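Local coordinates for protein KLTH0A00704p (Lachancea thermotolerans, PDB 4J2G) that probably acts in autophagy as an Atg13-family protein whose HORMA domain, the part in this chain, mediates PI 3-kinase recruitment, at residues E159-R162 / Q163-L167. The protein carries 1 engineered substitution. Numbering follows the deposited sequence.
Sequences ELYR and QLVLL
Glu159 OE2 is gripped from two sides near the start of helix 158-177 of the HORMA domain: Gln163 NE2 reaches it at 3.1 Å on the anti side of the carboxylate, and Arg162 NE, 2.9 Å away, forms a salt bridge on the syn side. OE2 lies almost in the amide plane, but the bond is bent and NE2 stands out of the carboxylate plane, the two planes being 63° apart. With CG beside the backbone N, the Gln163 chain bends at chi2 (-68°), which carries NE2 to OE2. With an alanine here the amide is gone, and the Glu159 carboxylate is likely to turn more readily about its bond to Arg162. Of the backbone i to i+4 bonds, Gln163 N to Glu159 O is the straightest (170°), while Leu164 N shares weak bonds to the carbonyls of Leu160 and Tyr161. On the buried side Leu160 CG lies 3.8 Å from Leu164 CD1; these leucines face helix 18-39 at Leu25 and Phe29, and Leu164 also meets Ile250 and Leu257 of the sheet. Val165 CG2 sits over one face of the Tyr161 ring, a CH-pi contact 4.1 Å from the centroid. One turn on from Arg162, Leu166 CD2 rests over a face of the guanidinium, 3.9 Å from Arg162 CZ.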
loop_
_atom_site.group_PDB
_atom_site.type_symbol
_atom_site.label_atom_id
_atom_site.label_comp_id
_atom_site.label_asym_id
_atom_site.label_seq_id
_atom_site.Cartn_x
_atom_site.Cartn_y
_atom_site.Cartn_z
ATOM N N GLU A 159 21.001 -12.048 -14.947
ATOM C CA GLU A 159 19.894 -12.886 -14.543
ATOM C C GLU A 159 19.024 -12.256 -13.461
ATOM O O GLU A 159 17.805 -12.383 -13.505
ATOM C CB GLU A 159 20.341 -14.297 -14.146
ATOM C CG GLU A 159 19.226 -15.342 -14.286
ATOM C CD GLU A 159 18.213 -15.055 -15.410
ATOM O OE1 GLU A 159 18.571 -14.456 -16.457
ATOM O OE2 GLU A 159 17.035 -15.437 -15.246
ATOM N N LEU A 160 19.638 -11.574 -12.503
ATOM C CA LEU A 160 18.856 -10.834 -11.521
ATOM C C LEU A 160 18.171 -9.652 -12.166
ATOM O O LEU A 160 17.161 -9.171 -11.674
ATOM C CB LEU A 160 19.723 -10.332 -10.402
ATOM C CG LEU A 160 19.063 -9.315 -9.485
ATOM C CD1 LEU A 160 18.070 -9.983 -8.544
ATOM C CD2 LEU A 160 20.137 -8.574 -8.717
ATOM N N TYR A 161 18.725 -9.177 -13.265
ATOM C CA TYR A 161 18.129 -8.082 -13.955
ATOM C C TYR A 161 16.818 -8.551 -14.558
ATOM O O TYR A 161 15.835 -7.819 -14.558
ATOM C CB TYR A 161 19.035 -7.569 -15.060
ATOM C CG TYR A 161 18.370 -6.458 -15.802
ATOM C CD1 TYR A 161 18.169 -5.226 -15.180
ATOM C CD2 TYR A 161 17.891 -6.642 -17.092
ATOM C CE1 TYR A 161 17.522 -4.195 -15.821
ATOM C CE2 TYR A 161 17.254 -5.605 -17.753
ATOM C CZ TYR A 161 17.073 -4.391 -17.101
ATOM O OH TYR A 161 16.454 -3.346 -17.726
ATOM N N ARG A 162 16.805 -9.777 -15.055
ATOM C CA ARG A 162 15.656 -10.278 -15.754
ATOM C C ARG A 162 14.556 -10.625 -14.741
ATOM O O ARG A 162 13.391 -10.372 -15.001
ATOM C CB ARG A 162 16.048 -11.476 -16.624
ATOM C CG ARG A 162 15.005 -11.857 -17.653
ATOM C CD ARG A 162 15.174 -13.309 -18.041
ATOM N NE ARG A 162 14.985 -14.202 -16.900
ATOM C CZ ARG A 162 14.044 -15.145 -16.817
ATOM N NH1 ARG A 162 13.182 -15.339 -17.818
ATOM N NH2 ARG A 162 13.971 -15.900 -15.726
ATOM N N GLN A 163 14.942 -11.205 -13.604
ATOM C CA GLN A 163 14.040 -11.453 -12.486
ATOM C C GLN A 163 13.336 -10.166 -12.010
ATOM O O GLN A 163 12.229 -10.235 -11.513
ATOM C CB GLN A 163 14.778 -12.029 -11.271
ATOM C CG GLN A 163 15.584 -13.298 -11.495
ATOM C CD GLN A 163 14.713 -14.488 -11.783
ATOM O OE1 GLN A 163 13.827 -14.822 -10.997
ATOM N NE2 GLN A 163 14.954 -15.139 -12.921
ATOM N N LEU A 164 13.977 -9.011 -12.151
ATOM C CA LEU A 164 13.384 -7.798 -11.653
ATOM C C LEU A 164 12.484 -7.144 -12.688
ATOM O O LEU A 164 11.558 -6.462 -12.323
ATOM C CB LEU A 164 14.422 -6.837 -11.064
ATOM C CG LEU A 164 15.141 -7.414 -9.841
ATOM C CD1 LEU A 164 16.418 -6.628 -9.627
ATOM C CD2 LEU A 164 14.303 -7.417 -8.560
ATOM N N VAL A 165 12.692 -7.443 -13.962
ATOM C CA VAL A 165 11.876 -6.907 -15.026
ATOM C C VAL A 165 10.545 -7.635 -14.944
ATOM O O VAL A 165 9.472 -7.040 -15.094
ATOM C CB VAL A 165 12.560 -7.129 -16.408
ATOM C CG1 VAL A 165 11.577 -7.013 -17.544
ATOM C CG2 VAL A 165 13.678 -6.116 -16.638
ATOM N N LEU A 166 10.634 -8.941 -14.725
ATOM C CA LEU A 166 9.458 -9.794 -14.581
ATOM C C LEU A 166 8.654 -9.404 -13.336
ATOM O O LEU A 166 7.446 -9.274 -13.386
ATOM C CB LEU A 166 9.890 -11.240 -14.438
ATOM C CG LEU A 166 9.824 -12.249 -15.598
ATOM C CD1 LEU A 166 9.760 -11.621 -16.979
ATOM C CD2 LEU A 166 10.990 -13.214 -15.448
ATOM N N LEU A 167 9.343 -9.222 -12.218
ATOM C CA LEU A 167 8.714 -8.777 -11.013
ATOM C C LEU A 167 8.034 -7.413 -11.184
ATOM O O LEU A 167 6.914 -7.194 -10.658
ATOM C CB LEU A 167 9.721 -8.705 -9.902
ATOM C CG LEU A 167 9.110 -8.275 -8.587
ATOM C CD1 LEU A 167 8.340 -9.441 -8.066
ATOM C CD2 LEU A 167 10.201 -7.932 -7.615
#